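Local coordinates for RND efflux system, outer membrane lipoprotein, NodT family (Burkholderia mallei, PDB 6U94) that probably serves as the outer-membrane channel component of a tripartite RND efflux pump, at residues 85-90 / 167-172; 129-134 / 448-453; 159-164 / 281-286. All blocks are in the same frame, centred on the assembly; numbering follows the deposited sequence.

Contact 1 of 3, residues 85-90 / 167-172; sequences LYRIQR and VAEVAN
The guanidinium of Arg87 carries the amide nitrogen of Asn172 over the centre of one face, ND2 lying 3.4 Å from Arg87 CZ, with the two planes 21° apart in a stack. At its edge, near the guanidinium plane, it meets the carboxylate of Glu169. The Tyr86 ring has Arg87 CB over the centre of one face, while its hydroxyl edge faces Glu169 OE2 and Asn172 ND2. Arg87 reaches this place with CG anti to the backbone N (chi1 -166°) and a chain extended to NE, so that it meets Glu169 tip to tip. Glu169 leaves its helix with CG anti to N and bends at chi2 (63°), which swings the carboxylate toward residues 85-90. There Glu169 OE2 is gripped twice: Arg87 NH1 binds its syn lone pair at 3.0 Å in a salt bridge, and Tyr86 OH donates to its anti lone pair at 2.6 Å. The same hydroxyl accepts a nearly straight bond from Asn172 ND2, 2.8 Å from Tyr86 OH and in the plane of its own amide. The phenol is therefore both donor and acceptor. Arg83 binds OE1 of Glu169, so two arginines probably keep this buried acid ionised, while Thr446 of helix 421-454 holds OD1 of Asn172 and thereby sets the direction of its NH2. The arrangement is a buried polar network at the end of helix 72-86, where the chain leaves the helix beside the long helix 156-203, within the largely helical architecture of an outer membrane factor.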
loop_
_atom_site.group_PDB
_atom_site.type_symbol
_atom_site.label_atom_id
_atom_site.label_comp_id
_atom_site.label_asym_id
_atom_site.label_seq_id
_atom_site.Cartn_x
_atom_site.Cartn_y
_atom_site.Cartn_z
ATOM N N LEU A 85 -14.997 -2.961 -3.673
ATOM C CA LEU A 85 -15.834 -1.933 -3.069
ATOM C C LEU A 85 -15.083 -0.618 -2.905
ATOM O O LEU A 85 -15.639 0.454 -3.165
ATOM C CB LEU A 85 -16.371 -2.411 -1.720
ATOM C CG LEU A 85 -17.603 -3.318 -1.776
ATOM C CD1 LEU A 85 -18.099 -3.648 -0.376
ATOM C CD2 LEU A 85 -18.705 -2.668 -2.599
ATOM N N TYR A 86 -13.817 -0.672 -2.483
ATOM C CA TYR A 86 -13.116 0.535 -2.071
ATOM C C TYR A 86 -11.774 0.773 -2.751
ATOM O O TYR A 86 -11.214 1.856 -2.570
ATOM C CB TYR A 86 -12.887 0.523 -0.551
ATOM C CG TYR A 86 -11.565 -0.089 -0.149
ATOM C CD1 TYR A 86 -11.381 -1.466 -0.166
ATOM C CD2 TYR A 86 -10.495 0.711 0.239
ATOM C CE1 TYR A 86 -10.169 -2.030 0.195
ATOM C CE2 TYR A 86 -9.281 0.159 0.599
ATOM C CZ TYR A 86 -9.123 -1.213 0.576
ATOM O OH TYR A 86 -7.918 -1.774 0.936
ATOM N N ARG A 87 -11.236 -0.179 -3.511
ATOM C CA ARG A 87 -9.850 -0.038 -3.941
ATOM C C ARG A 87 -9.663 -0.104 -5.453
ATOM O O ARG A 87 -8.953 0.733 -6.020
ATOM C CB ARG A 87 -8.986 -1.106 -3.268
ATOM C CG ARG A 87 -7.495 -0.835 -3.379
ATOM C CD ARG A 87 -6.709 -1.706 -2.420
ATOM N NE ARG A 87 -5.289 -1.367 -2.411
ATOM C CZ ARG A 87 -4.364 -2.045 -1.738
ATOM N NH1 ARG A 87 -4.706 -3.106 -1.015
ATOM N NH2 ARG A 87 -3.095 -1.662 -1.788
ATOM N N ILE A 88 -10.280 -1.090 -6.111
ATOM C CA ILE A 88 -10.004 -1.327 -7.529
ATOM C C ILE A 88 -10.366 -0.103 -8.362
ATOM O O ILE A 88 -9.604 0.317 -9.242
ATOM C CB ILE A 88 -10.749 -2.580 -8.023
ATOM C CG1 ILE A 88 -10.452 -3.774 -7.117
ATOM C CG2 ILE A 88 -10.352 -2.899 -9.456
ATOM C CD1 ILE A 88 -8.998 -4.167 -7.092
ATOM N N GLN A 89 -11.530 0.489 -8.098
ATOM C CA GLN A 89 -11.995 1.612 -8.901
ATOM C C GLN A 89 -11.400 2.948 -8.475
ATOM O O GLN A 89 -11.504 3.918 -9.234
ATOM C CB GLN A 89 -13.522 1.694 -8.864
ATOM C CG GLN A 89 -14.228 0.591 -9.646
ATOM C CD GLN A 89 -14.044 0.706 -11.155
ATOM O OE1 GLN A 89 -13.304 1.558 -11.648
ATOM N NE2 GLN A 89 -14.730 -0.156 -11.897
ATOM N N ARG A 90 -10.789 3.034 -7.297
ATOM C CA ARG A 90 -10.095 4.245 -6.887
ATOM C C ARG A 90 -8.642 4.270 -7.343
ATOM O O ARG A 90 -7.894 5.171 -6.947
ATOM C CB ARG A 90 -10.175 4.417 -5.369
ATOM C CG ARG A 90 -11.391 5.203 -4.915
ATOM C CD ARG A 90 -11.241 5.641 -3.476
ATOM N NE ARG A 90 -12.152 4.934 -2.584
ATOM C CZ ARG A 90 -12.053 4.950 -1.261
ATOM N NH1 ARG A 90 -11.075 5.630 -0.677
ATOM N NH2 ARG A 90 -12.928 4.282 -0.519
ATOM N N VAL A 167 -4.677 -10.164 6.177
ATOM C CA VAL A 167 -4.105 -9.259 7.173
ATOM C C VAL A 167 -3.816 -7.902 6.548
ATOM O O VAL A 167 -4.148 -6.853 7.110
ATOM C CB VAL A 167 -2.836 -9.874 7.791
ATOM C CG1 VAL A 167 -2.029 -8.816 8.531
ATOM C CG2 VAL A 167 -3.199 -11.020 8.725
ATOM N N ALA A 168 -3.201 -7.907 5.365
ATOM C CA ALA A 168 -2.820 -6.657 4.721
ATOM C C ALA A 168 -4.039 -5.880 4.242
ATOM O O ALA A 168 -4.081 -4.649 4.360
ATOM C CB ALA A 168 -1.878 -6.941 3.558
ATOM N N GLU A 169 -5.039 -6.576 3.698
ATOM C CA GLU A 169 -6.206 -5.884 3.166
ATOM C C GLU A 169 -7.040 -5.258 4.275
ATOM O O GLU A 169 -7.644 -4.199 4.071
ATOM C CB GLU A 169 -7.056 -6.843 2.334
ATOM C CG GLU A 169 -7.931 -6.143 1.306
ATOM C CD GLU A 169 -7.118 -5.405 0.254
ATOM O OE1 GLU A 169 -6.272 -6.042 -0.407
ATOM O OE2 GLU A 169 -7.320 -4.184 0.091
ATOM N N VAL A 170 -7.088 -5.889 5.450
ATOM C CA VAL A 170 -7.762 -5.275 6.591
ATOM C C VAL A 170 -7.037 -4.003 7.011
ATOM O O VAL A 170 -7.668 -2.986 7.329
ATOM C CB VAL A 170 -7.867 -6.276 7.757
ATOM C CG1 VAL A 170 -8.370 -5.582 9.013
ATOM C CG2 VAL A 170 -8.781 -7.437 7.383
ATOM N N ALA A 171 -5.702 -4.036 7.011
ATOM C CA ALA A 171 -4.929 -2.873 7.435
ATOM C C ALA A 171 -5.075 -1.725 6.444
ATOM O O ALA A 171 -5.295 -0.575 6.840
ATOM C CB ALA A 171 -3.457 -3.251 7.607
ATOM N N ASN A 172 -4.956 -2.019 5.147
ATOM C CA ASN A 172 -5.065 -0.960 4.150
ATOM C C ASN A 172 -6.466 -0.367 4.107
ATOM O O ASN A 172 -6.628 0.809 3.763
ATOM C CB ASN A 172 -4.675 -1.485 2.770
ATOM C CG ASN A 172 -4.581 -0.381 1.732
ATOM O OD1 ASN A 172 -3.608 0.375 1.704
ATOM N ND2 ASN A 172 -5.587 -0.283 0.871
#

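Contact 2 of 3, residues 129-134 / 448-453; sequences GLTHFE and RVTLYK
Lys453 runs from helix 421-454 into the turn that starts helix 132-142. Lys453 CB lies 3.7 Å from the methyl CG2 of Thr131, and Lys453 CG stands anti to its own carbonyl carbon. The extended chi2 sets Lys453 CD against the carboxylate, 3.2 Å from Glu134 OE1; the bend at chi3 (-81°) then turns CE and NZ along it, the two side chains crossing at about a right angle. At the tip, Lys453 NZ donates to the syn lone pair of Glu134 OE1 at 2.8 Å, the main bond of the salt bridge, with a weak second bond to OE2. Lys453 NZ also donates to Gly129 O, 2.9 Å away and in the carbonyl plane, and touches Leu130 CD2. Glu134 is itself held by the start of its helix: Thr131, the N-cap residue, gives Glu134 OE2 a nearly straight N-H bond of 2.7 Å from Thr131 N, arriving from above the carboxylate plane, and its OG1 donates to the anti lone pair of the same OE2. OG1 also rests over the centre of one face of the Phe133 ring, whose edge meets the carbonyl of Lys453, Phe133 CZ to Lys453 O 3.4 Å. Ser165 of helix 156-203 binds Glu134 OE1, and Ile164 and Ala168 of that helix touch the lysine, while helix 362-415 packs on Thr131 and Thr450.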
loop_
_atom_site.group_PDB
_atom_site.type_symbol
_atom_site.label_atom_id
_atom_site.label_comp_id
_atom_site.label_asym_id
_atom_site.label_seq_id
_atom_site.Cartn_x
_atom_site.Cartn_y
_atom_site.Cartn_z
ATOM N N GLY A 129 -1.681 -3.281 -5.682
ATOM C CA GLY A 129 -1.216 -3.555 -4.337
ATOM C C GLY A 129 -1.055 -5.020 -3.993
ATOM O O GLY A 129 -1.008 -5.363 -2.810
ATOM N N LEU A 130 -0.963 -5.896 -4.990
ATOM C CA LEU A 130 -0.798 -7.325 -4.769
ATOM C C LEU A 130 0.609 -7.763 -5.155
ATOM O O LEU A 130 1.135 -7.354 -6.195
ATOM C CB LEU A 130 -1.830 -8.129 -5.566
ATOM C CG LEU A 130 -3.299 -7.934 -5.186
ATOM C CD1 LEU A 130 -4.185 -8.902 -5.959
ATOM C CD2 LEU A 130 -3.488 -8.099 -3.685
ATOM N N THR A 131 1.210 -8.603 -4.318
ATOM C CA THR A 131 2.521 -9.157 -4.612
ATOM C C THR A 131 2.412 -10.250 -5.674
ATOM O O THR A 131 1.323 -10.605 -6.134
ATOM C CB THR A 131 3.172 -9.696 -3.342
ATOM O OG1 THR A 131 2.333 -10.701 -2.757
ATOM C CG2 THR A 131 3.394 -8.564 -2.338
ATOM N N HIS A 132 3.568 -10.781 -6.082
ATOM C CA HIS A 132 3.583 -11.800 -7.126
ATOM C C HIS A 132 2.845 -13.058 -6.683
ATOM O O HIS A 132 2.066 -13.629 -7.454
ATOM C CB HIS A 132 5.019 -12.143 -7.520
ATOM C CG HIS A 132 5.717 -11.057 -8.278
ATOM N ND1 HIS A 132 5.263 -10.585 -9.490
ATOM C CD2 HIS A 132 6.845 -10.362 -8.001
ATOM C CE1 HIS A 132 6.077 -9.640 -9.925
ATOM N NE2 HIS A 132 7.046 -9.486 -9.040
ATOM N N PHE A 133 3.070 -13.505 -5.443
ATOM C CA PHE A 133 2.449 -14.754 -5.016
ATOM C C PHE A 133 0.952 -14.590 -4.781
ATOM O O PHE A 133 0.193 -15.546 -4.969
ATOM C CB PHE A 133 3.144 -15.318 -3.772
ATOM C CG PHE A 133 3.120 -14.408 -2.570
ATOM C CD1 PHE A 133 2.025 -14.389 -1.720
ATOM C CD2 PHE A 133 4.210 -13.609 -2.265
ATOM C CE1 PHE A 133 2.006 -13.567 -0.607
ATOM C CE2 PHE A 133 4.200 -12.789 -1.152
ATOM C CZ PHE A 133 3.096 -12.767 -0.322
ATOM N N GLU A 134 0.505 -13.393 -4.391
ATOM C CA GLU A 134 -0.932 -13.153 -4.313
ATOM C C GLU A 134 -1.572 -13.212 -5.692
ATOM O O GLU A 134 -2.646 -13.802 -5.860
ATOM C CB GLU A 134 -1.212 -11.803 -3.662
ATOM C CG GLU A 134 -0.770 -11.697 -2.226
ATOM C CD GLU A 134 -0.914 -10.284 -1.705
ATOM O OE1 GLU A 134 -1.895 -10.001 -0.986
ATOM O OE2 GLU A 134 -0.046 -9.451 -2.040
ATOM N N ARG A 448 3.959 0.484 2.824
ATOM C CA ARG A 448 4.537 -0.277 3.928
ATOM C C ARG A 448 3.767 -1.573 4.147
ATOM O O ARG A 448 4.358 -2.610 4.471
ATOM C CB ARG A 448 4.549 0.568 5.201
ATOM C CG ARG A 448 5.417 1.818 5.091
ATOM C CD ARG A 448 5.022 2.880 6.100
ATOM N NE ARG A 448 5.323 2.489 7.474
ATOM C CZ ARG A 448 5.376 3.345 8.491
ATOM N NH1 ARG A 448 5.155 4.637 8.282
ATOM N NH2 ARG A 448 5.657 2.915 9.712
ATOM N N VAL A 449 2.444 -1.527 3.975
ATOM C CA VAL A 449 1.629 -2.734 4.042
ATOM C C VAL A 449 2.030 -3.705 2.940
ATOM O O VAL A 449 2.150 -4.915 3.171
ATOM C CB VAL A 449 0.137 -2.366 3.963
ATOM C CG1 VAL A 449 -0.709 -3.605 3.682
ATOM C CG2 VAL A 449 -0.306 -1.693 5.252
ATOM N N THR A 450 2.261 -3.190 1.730
ATOM C CA THR A 450 2.662 -4.053 0.624
ATOM C C THR A 450 4.046 -4.649 0.858
ATOM O O THR A 450 4.295 -5.810 0.511
ATOM C CB THR A 450 2.630 -3.275 -0.688
ATOM O OG1 THR A 450 1.362 -2.623 -0.821
ATOM C CG2 THR A 450 2.832 -4.216 -1.867
ATOM N N LEU A 451 4.958 -3.873 1.448
ATOM C CA LEU A 451 6.270 -4.414 1.778
ATOM C C LEU A 451 6.181 -5.485 2.860
ATOM O O LEU A 451 6.971 -6.438 2.854
ATOM C CB LEU A 451 7.207 -3.289 2.213
ATOM C CG LEU A 451 8.641 -3.696 2.565
ATOM C CD1 LEU A 451 9.315 -4.407 1.395
ATOM C CD2 LEU A 451 9.444 -2.482 3.003
ATOM N N TYR A 452 5.234 -5.350 3.793
ATOM C CA TYR A 452 4.998 -6.418 4.760
ATOM C C TYR A 452 4.676 -7.736 4.062
ATOM O O TYR A 452 5.060 -8.807 4.547
ATOM C CB TYR A 452 3.861 -6.032 5.709
ATOM C CG TYR A 452 3.271 -7.215 6.450
ATOM C CD1 TYR A 452 2.155 -7.884 5.959
ATOM C CD2 TYR A 452 3.832 -7.666 7.638
ATOM C CE1 TYR A 452 1.618 -8.973 6.631
ATOM C CE2 TYR A 452 3.302 -8.748 8.316
ATOM C CZ TYR A 452 2.194 -9.399 7.809
ATOM O OH TYR A 452 1.658 -10.475 8.479
ATOM N N LYS A 453 3.965 -7.678 2.935
ATOM C CA LYS A 453 3.627 -8.884 2.188
ATOM C C LYS A 453 4.819 -9.409 1.396
ATOM O O LYS A 453 5.125 -10.607 1.444
ATOM C CB LYS A 453 2.455 -8.603 1.250
ATOM C CG LYS A 453 1.181 -8.216 1.967
ATOM C CD LYS A 453 -0.011 -8.374 1.047
ATOM C CE LYS A 453 -0.150 -7.187 0.108
ATOM N NZ LYS A 453 -1.385 -7.296 -0.720
#

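Contact 3 of 3, residues 159-164 / 281-286; sequences RRSVHI and RRPDIM
The one hydrogen bond across this contact is weak. Arg160, with CG anti to the backbone N (chi1 -178°) and its chain extended to NE, points NE at the carbonyl of Arg281, and the bond from Arg160 NE to Arg281 O is 3.0 Å long but bent to 128°. Electrostatically the pair is unfavourable in itself: Arg160 NH2 lies 3.9 Å from Arg281 NH1, over one face of the Arg281 guanidinium, the two planes being 52° apart. Carbonyls just after helix 421-454, that of Gly456 for Arg160 NH2 and those of Leu455 and Gly458 for Arg281, take up hydrogen bonds from both groups and probably offset the repulsion. Apolar contact adds to this. The Pro283 ring, in the first turn of its helix, sets CG 3.7 Å from Ser161 CB, and Pro283 CD lies 4.3 Å from Ile164 CD1. Beside it, the extended chi2 of Met286 carries SD to 3.9 Å from Arg160 CD, the two chains crossing at about a right angle. Within 281-286, Arg282, the N-cap residue, grips Asp284 side-on, NE to OD1 and NH2 to OD2, the latter at 2.7 Å. Helix 283-294 is thus laid by its N-terminal turn against helix 156-203; Phe133 of helix 132-142 touches both Ser161 and Pro283, and helix 362-415 packs on Asp284 and Ile285.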
loop_
_atom_site.group_PDB
_atom_site.type_symbol
_atom_site.label_atom_id
_atom_site.label_comp_id
_atom_site.label_asym_id
_atom_site.label_seq_id
_atom_site.Cartn_x
_atom_site.Cartn_y
_atom_site.Cartn_z
ATOM N N ARG A 159 -2.312 -21.399 2.269
ATOM C CA ARG A 159 -2.925 -20.855 3.477
ATOM C C ARG A 159 -2.210 -19.590 3.936
ATOM O O ARG A 159 -2.854 -18.605 4.319
ATOM C CB ARG A 159 -2.917 -21.906 4.584
ATOM C CG ARG A 159 -3.491 -21.431 5.908
ATOM C CD ARG A 159 -3.585 -22.578 6.913
ATOM N NE ARG A 159 -4.209 -22.161 8.166
ATOM C CZ ARG A 159 -5.508 -22.269 8.428
ATOM N NH1 ARG A 159 -6.329 -22.783 7.522
ATOM N NH2 ARG A 159 -5.990 -21.864 9.595
ATOM N N ARG A 160 -0.877 -19.598 3.908
ATOM C CA ARG A 160 -0.126 -18.414 4.303
ATOM C C ARG A 160 -0.369 -17.252 3.348
ATOM O O ARG A 160 -0.409 -16.094 3.779
ATOM C CB ARG A 160 1.366 -18.745 4.377
ATOM C CG ARG A 160 2.239 -17.589 4.830
ATOM C CD ARG A 160 3.689 -18.017 4.964
ATOM N NE ARG A 160 4.511 -16.983 5.578
ATOM C CZ ARG A 160 4.551 -16.741 6.885
ATOM N NH1 ARG A 160 3.808 -17.461 7.714
ATOM N NH2 ARG A 160 5.328 -15.778 7.364
ATOM N N SER A 161 -0.549 -17.543 2.055
ATOM C CA SER A 161 -0.765 -16.478 1.080
ATOM C C SER A 161 -2.102 -15.784 1.305
ATOM O O SER A 161 -2.206 -14.560 1.156
ATOM C CB SER A 161 -0.681 -17.040 -0.340
ATOM O OG SER A 161 -0.850 -16.007 -1.301
ATOM N N VAL A 162 -3.136 -16.547 1.670
ATOM C CA VAL A 162 -4.444 -15.948 1.917
ATOM C C VAL A 162 -4.443 -15.179 3.234
ATOM O O VAL A 162 -5.051 -14.107 3.340
ATOM C CB VAL A 162 -5.544 -17.026 1.888
ATOM C CG1 VAL A 162 -6.914 -16.403 2.149
ATOM C CG2 VAL A 162 -5.530 -17.759 0.549
ATOM N N HIS A 163 -3.769 -15.714 4.258
ATOM C CA HIS A 163 -3.635 -14.991 5.520
ATOM C C HIS A 163 -2.899 -13.668 5.326
ATOM O O HIS A 163 -3.301 -12.635 5.875
ATOM C CB HIS A 163 -2.901 -15.854 6.547
ATOM C CG HIS A 163 -3.735 -16.951 7.129
ATOM N ND1 HIS A 163 -5.047 -17.168 6.762
ATOM C CD2 HIS A 163 -3.446 -17.889 8.063
ATOM C CE1 HIS A 163 -5.528 -18.194 7.441
ATOM N NE2 HIS A 163 -4.577 -18.648 8.237
ATOM N N ILE A 164 -1.814 -13.685 4.551
ATOM C CA ILE A 164 -1.050 -12.467 4.306
ATOM C C ILE A 164 -1.915 -11.432 3.595
ATOM O O ILE A 164 -1.935 -10.253 3.966
ATOM C CB ILE A 164 0.226 -12.794 3.510
ATOM C CG1 ILE A 164 1.266 -13.457 4.414
ATOM C CG2 ILE A 164 0.792 -11.553 2.867
ATOM C CD1 ILE A 164 2.578 -13.749 3.714
ATOM N N ARG A 281 9.948 -17.392 3.599
ATOM C CA ARG A 281 8.553 -17.544 3.996
ATOM C C ARG A 281 7.572 -17.019 2.957
ATOM O O ARG A 281 6.360 -17.107 3.175
ATOM C CB ARG A 281 8.291 -16.832 5.325
ATOM C CG ARG A 281 9.290 -17.132 6.421
ATOM C CD ARG A 281 9.208 -16.026 7.451
ATOM N NE ARG A 281 9.253 -14.718 6.796
ATOM C CZ ARG A 281 8.836 -13.583 7.348
ATOM N NH1 ARG A 281 8.332 -13.581 8.575
ATOM N NH2 ARG A 281 8.916 -12.447 6.668
ATOM N N ARG A 282 8.053 -16.464 1.851
ATOM C CA ARG A 282 7.149 -16.053 0.787
ATOM C C ARG A 282 6.436 -17.277 0.220
ATOM O O ARG A 282 7.085 -18.298 -0.049
ATOM C CB ARG A 282 7.905 -15.331 -0.323
ATOM C CG ARG A 282 8.300 -13.881 -0.016
ATOM C CD ARG A 282 9.077 -13.295 -1.178
ATOM N NE ARG A 282 8.339 -13.400 -2.435
ATOM C CZ ARG A 282 7.828 -12.364 -3.095
ATOM N NH1 ARG A 282 7.987 -11.126 -2.629
ATOM N NH2 ARG A 282 7.166 -12.561 -4.230
ATOM N N PRO A 283 5.114 -17.227 0.048
ATOM C CA PRO A 283 4.412 -18.394 -0.509
ATOM C C PRO A 283 4.915 -18.837 -1.877
ATOM O O PRO A 283 4.838 -20.033 -2.182
ATOM C CB PRO A 283 2.955 -17.920 -0.563
ATOM C CG PRO A 283 2.861 -16.959 0.575
ATOM C CD PRO A 283 4.173 -16.225 0.578
ATOM N N ASP A 284 5.438 -17.933 -2.711
ATOM C CA ASP A 284 5.934 -18.369 -4.011
ATOM C C ASP A 284 7.318 -18.996 -3.929
ATOM O O ASP A 284 7.685 -19.777 -4.815
ATOM C CB ASP A 284 5.935 -17.211 -5.019
ATOM C CG ASP A 284 6.633 -15.952 -4.502
ATOM O OD1 ASP A 284 7.060 -15.904 -3.330
ATOM O OD2 ASP A 284 6.749 -14.995 -5.294
ATOM N N ILE A 285 8.084 -18.696 -2.881
ATOM C CA ILE A 285 9.363 -19.374 -2.706
ATOM C C ILE A 285 9.175 -20.710 -1.988
ATOM O O ILE A 285 9.884 -21.679 -2.277
ATOM C CB ILE A 285 10.363 -18.459 -1.975
ATOM C CG1 ILE A 285 10.698 -17.248 -2.849
ATOM C CG2 ILE A 285 11.643 -19.218 -1.610
ATOM C CD1 ILE A 285 11.808 -16.390 -2.299
ATOM N N MET A 286 8.219 -20.786 -1.054
ATOM C CA MET A 286 7.888 -22.060 -0.415
ATOM C C MET A 286 7.440 -23.088 -1.445
ATOM O O MET A 286 7.907 -24.232 -1.443
ATOM C CB MET A 286 6.798 -21.856 0.638
ATOM C CG MET A 286 7.173 -20.921 1.777
ATOM S SD MET A 286 5.786 -20.641 2.898
ATOM C CE MET A 286 5.491 -22.316 3.467
#

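Helix 156-203 joins contacts 1 and 3, presenting buried polar groups at 167-172 and an arginine, the CB of a serine and an isoleucine at 159-164. Contact 1 is the most buried of the three and relies on a shared carboxylate oxygen; contact 2, likewise near the middle of the chain, relies on a lysine-glutamate pair tied to a helix start. Contact 3 lies farther out, its centre about 18 Å from the centre of the chain, and combines an arginine pair, held by backbone carbonyls, with packing on a proline. The three run together: Ala168 of contact 1 touches Val449 of contact 2, and Lys453 CG of contact 2 packs against Ile164 CG2 of contact 3.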